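PDB 2QJC: diadenosine tetraphosphatase, putative from Trypanosoma brucei, which binds two manganese ions and probably hydrolyses diadenosine tetraphosphate, as a member of the calcineurin-like metallophosphoesterase family. Local coordinates for residues V51-D55 / M138-A142; T159-N163 / H204-R208. One frame throughout, in Å; residues are numbered along the deposited sequence.

Overall arrangement
From the N terminus, strand 49-52 of one mixed sheet runs into the metal-binding turn 53-55. The chain then passes through several helices before strand 137-140 of the second mixed sheet returns to it, so that contact 1 closes a long loop that contains several helices and joins the two sheets at the centre of the molecule. Contact 2 opens only after contact 1 has closed: 159-163 leaves helix 155-160 for a small antiparallel sheet, and 204-208 follows strand 199-202. The contacts are therefore in series, neither nested nor crossed. They meet at the manganese of chain C, bound by His141 and His204, where Ala142 also packs on the His204 ring.

Contact 1: V51-D55 / M138-A142; sequences VAVGD and MVAHA. With MN (manganese (II) ion), chain C; MN (manganese (II) ion), chain B.
Val53 and His141 meet at the point where the two mixed sheets of the calcineurin-like phosphoesterase fold deliver their metal ligands: strand 49-52 is followed by the Gly54-Asp55 pair of the family's second signature motif, and strand 137-140 leads to His141. Behind the metals the contact is apolar and buried. Val139 points between the sheets, its CG2 4.3 Å from Val51 CG1 and its CG1 at the same distance from Val53 CG1. Ile23 of strand 21-24 packs on Val53 and Val139.

One polar bond crosses the contact. His141 ND1 donates to Val53 O over 2.9 Å, with an N-H...O angle of 154°; the oxygen lies in the ring plane, although the donor is tilted from the carbonyl plane. With CG anti to the backbone N (chi1 178°), the ring reaches past this carbonyl. The bond and the metal together hold its rotation; with ND1 the donor, the NE2 lone pair is left for the metal.

The metal bonds complete the join. His141 NE2 binds the manganese of chain C at 2.3 Å, and Asp26, His28 and a water share the manganese of chain B with Asp55. The Asp55 and His141 side chains cross at about a right angle, carboxylate and ring planes 51° apart, with Asp55 CG 3.3 Å from His141 CE1. Asp55 OD1 accepts from His82 N, while OD2 bridges the ions, 2.1 Å from manganese B and a longer 2.8 Å from manganese C.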
# COMPACT_ATOMS: atom_id res chain seq x y z
N VAL A 51 -2.32 -7.33 5.36
CA VAL A 51 -1.29 -6.79 4.47
C VAL A 51 -1.58 -5.32 4.15
O VAL A 51 -2.66 -4.99 3.66
CB VAL A 51 -1.23 -7.57 3.13
CG1 VAL A 51 -0.08 -7.07 2.29
CG2 VAL A 51 -1.10 -9.06 3.38
N ALA A 52 -0.63 -4.43 4.45
CA ALA A 52 -0.78 -3.01 4.17
C ALA A 52 -0.17 -2.65 2.81
O ALA A 52 0.74 -3.33 2.34
CB ALA A 52 -0.11 -2.18 5.26
N VAL A 53 -0.67 -1.58 2.19
CA VAL A 53 -0.14 -1.14 0.90
C VAL A 53 1.01 -0.14 1.07
O VAL A 53 1.55 0.38 0.10
CB VAL A 53 -1.25 -0.49 0.02
CG1 VAL A 53 -2.39 -1.49 -0.22
CG2 VAL A 53 -1.75 0.80 0.66
N GLY A 54 1.38 0.12 2.32
CA GLY A 54 2.47 1.05 2.56
C GLY A 54 1.99 2.44 2.94
O GLY A 54 0.79 2.70 2.94
N ASP A 55 2.93 3.33 3.23
CA ASP A 55 2.61 4.69 3.65
C ASP A 55 1.96 4.57 5.02
O ASP A 55 0.84 5.02 5.25
CB ASP A 55 1.67 5.36 2.64
CG ASP A 55 2.40 6.27 1.66
OD1 ASP A 55 3.63 6.13 1.52
OD2 ASP A 55 1.74 7.13 1.03
N MSE A 138 -1.68 -9.52 -6.09
CA MSE A 138 -0.34 -8.94 -5.99
C MSE A 138 -0.46 -7.53 -5.40
O MSE A 138 -1.28 -6.72 -5.85
CB MSE A 138 0.36 -8.88 -7.36
CG MSE A 138 0.72 -10.25 -7.94
SE MSE A 138 2.16 -10.22 -9.27
CE MSE A 138 1.30 -9.23 -10.67
N VAL A 139 0.35 -7.25 -4.38
CA VAL A 139 0.31 -5.96 -3.71
C VAL A 139 1.55 -5.10 -3.97
O VAL A 139 2.68 -5.58 -3.83
CB VAL A 139 0.14 -6.16 -2.16
CG1 VAL A 139 0.02 -4.81 -1.45
CG2 VAL A 139 -1.08 -7.02 -1.87
N ALA A 140 1.33 -3.85 -4.38
CA ALA A 140 2.40 -2.88 -4.62
C ALA A 140 1.84 -1.54 -4.12
O ALA A 140 0.63 -1.36 -4.05
CB ALA A 140 2.73 -2.80 -6.12
N HIS A 141 2.71 -0.60 -3.76
CA HIS A 141 2.23 0.67 -3.23
C HIS A 141 1.47 1.56 -4.21
O HIS A 141 0.36 2.03 -3.91
CB HIS A 141 3.38 1.47 -2.59
CG HIS A 141 2.95 2.80 -2.07
ND1 HIS A 141 2.05 2.95 -1.03
CD2 HIS A 141 3.24 4.06 -2.49
CE1 HIS A 141 1.80 4.23 -0.84
NE2 HIS A 141 2.51 4.92 -1.71
N ALA A 142 2.06 1.81 -5.38
CA ALA A 142 1.43 2.67 -6.38
C ALA A 142 0.94 1.90 -7.60
O ALA A 142 -0.09 2.24 -8.19
CB ALA A 142 2.41 3.78 -6.82
MN MN C . 2.34 7.26 -1.68
MN MN B . -0.16 7.98 0.76
O HOH W 1 -2.16 8.94 0.42

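Contact 2: T159-N163 / H204-R208; sequences TTMRN and HDARR. With MN (manganese (II) ion), chain C; PO4 (phosphate ion), chain D.
Arg208 NH1 is gripped by three oxygens: Asp205 OD1 in a 2.8 Å salt bridge, and Arg162 O and Asn163 OD1 through weak hydrogen bonds, these two close together on one side and Asp205 OD1 on another. Arg162 and Asn163 form a classic beta bulge opposite Thr180, and the guanidinium fastens this bulge to the loop after strand 199-202, beside the dinuclear metal centre of the phosphoesterase fold. The shortest and straightest bond from Arg208 to the bulge is made by its NH2, which reaches Asn163 OD1 at 2.9 Å and 162°, on an amide lone pair and in the plane of the guanidinium.

Asp205, at the centre of an inverse gamma turn, divides its carboxylate between two arginines, because OD2 also takes a weak 3.0 Å bond from Arg162 NH1 at the guanidinium edge. Thus Arg162, Asp205 and Arg208 make up one salt-bridge network. The extended Arg162 chain carries its other terminal nitrogen, NH2, to a bound phosphate, probably from the crystallisation liquor, donating to PO4 O2 over 2.8 Å. One face of this guanidinium is stacked flat on that of Arg207, centres 4.1 Å apart and planes 3° apart, though Arg207 also touches a crystal neighbour. Over the opposite face lies the His204 ring, its plane inclined by 34°.

His204 ties the metal to the end of helix 155-160: ND1 binds the manganese of chain C at 2.3 Å, a metal that PO4 O4 also reaches. Its other ring nitrogen, NE2, donates to Thr160 O at 3.1 Å, from above the carbonyl plane.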
# COMPACT_ATOMS: atom_id res chain seq x y z
N THR A 159 6.51 2.65 -6.45
CA THR A 159 6.13 3.40 -5.26
C THR A 159 5.57 4.80 -5.53
O THR A 159 5.08 5.45 -4.60
CB THR A 159 7.31 3.56 -4.26
OG1 THR A 159 8.42 4.19 -4.91
CG2 THR A 159 7.73 2.20 -3.72
N THR A 160 5.62 5.25 -6.78
CA THR A 160 5.13 6.60 -7.10
C THR A 160 4.26 6.79 -8.35
O THR A 160 3.70 7.87 -8.54
CB THR A 160 6.31 7.61 -7.28
OG1 THR A 160 6.98 7.33 -8.51
CG2 THR A 160 7.31 7.49 -6.14
N MSE A 161 4.12 5.77 -9.19
CA MSE A 161 3.35 5.94 -10.43
C MSE A 161 1.85 6.23 -10.31
O MSE A 161 1.14 5.63 -9.50
CB MSE A 161 3.56 4.73 -11.36
CG MSE A 161 2.69 3.52 -11.04
SE MSE A 161 3.10 1.98 -12.17
CE MSE A 161 2.49 2.62 -13.87
N ARG A 162 1.38 7.17 -11.14
CA ARG A 162 -0.03 7.54 -11.19
C ARG A 162 -0.52 7.39 -12.64
O ARG A 162 -1.65 6.95 -12.89
CB ARG A 162 -0.23 8.99 -10.75
CG ARG A 162 0.03 9.26 -9.28
CD ARG A 162 0.04 10.77 -9.01
NE ARG A 162 0.76 11.11 -7.78
CZ ARG A 162 0.24 11.04 -6.57
NH1 ARG A 162 -1.01 10.64 -6.40
NH2 ARG A 162 0.97 11.37 -5.51
N ASN A 163 0.36 7.73 -13.58
CA ASN A 163 0.05 7.69 -14.99
C ASN A 163 1.05 6.91 -15.87
O ASN A 163 2.18 6.65 -15.47
CB ASN A 163 -0.04 9.13 -15.53
CG ASN A 163 -1.38 9.79 -15.23
OD1 ASN A 163 -2.08 9.43 -14.28
ND2 ASN A 163 -1.75 10.78 -16.05
N HIS A 204 -1.60 4.63 -2.55
CA HIS A 204 -0.85 5.80 -3.03
C HIS A 204 -1.56 7.02 -3.63
O HIS A 204 -1.36 8.14 -3.16
CB HIS A 204 0.22 5.33 -4.03
CG HIS A 204 1.02 6.44 -4.65
ND1 HIS A 204 1.80 7.30 -3.90
CD2 HIS A 204 1.19 6.81 -5.94
CE1 HIS A 204 2.41 8.15 -4.71
NE2 HIS A 204 2.06 7.87 -5.95
N ASP A 205 -2.37 6.80 -4.67
CA ASP A 205 -3.06 7.86 -5.41
C ASP A 205 -4.31 8.45 -4.75
O ASP A 205 -5.43 8.29 -5.26
CB ASP A 205 -3.41 7.33 -6.81
CG ASP A 205 -3.69 8.45 -7.83
OD1 ASP A 205 -3.94 8.13 -9.01
OD2 ASP A 205 -3.65 9.65 -7.47
N ALA A 206 -4.12 9.14 -3.62
CA ALA A 206 -5.24 9.76 -2.89
C ALA A 206 -6.06 10.71 -3.77
O ALA A 206 -7.26 10.87 -3.58
CB ALA A 206 -4.71 10.51 -1.66
N ARG A 207 -5.41 11.37 -4.73
CA ARG A 207 -6.12 12.30 -5.61
C ARG A 207 -7.31 11.66 -6.32
O ARG A 207 -8.28 12.34 -6.63
CB ARG A 207 -5.19 12.84 -6.69
CG ARG A 207 -4.01 13.60 -6.17
CD ARG A 207 -3.19 14.07 -7.32
NE ARG A 207 -1.88 14.51 -6.88
CZ ARG A 207 -0.89 14.81 -7.71
NH1 ARG A 207 -1.08 14.71 -9.02
NH2 ARG A 207 0.28 15.19 -7.23
N ARG A 208 -7.22 10.37 -6.60
CA ARG A 208 -8.29 9.68 -7.30
C ARG A 208 -9.25 8.92 -6.39
O ARG A 208 -10.28 8.43 -6.84
CB ARG A 208 -7.71 8.72 -8.33
CG ARG A 208 -7.04 9.41 -9.51
CD ARG A 208 -6.64 8.39 -10.58
NE ARG A 208 -6.31 9.03 -11.85
CZ ARG A 208 -5.10 9.06 -12.40
NH1 ARG A 208 -4.07 8.48 -11.78
NH2 ARG A 208 -4.92 9.67 -13.56
MN MN C . 2.34 7.26 -1.68
P PO4 D . 0.58 10.59 -1.32
O1 PO4 D . -0.87 10.99 -0.70
O2 PO4 D . 0.41 10.47 -2.89
O3 PO4 D . 1.59 11.71 -0.96
O4 PO4 D . 1.02 9.21 -0.73
O HOH W 2 -2.52 11.99 -3.72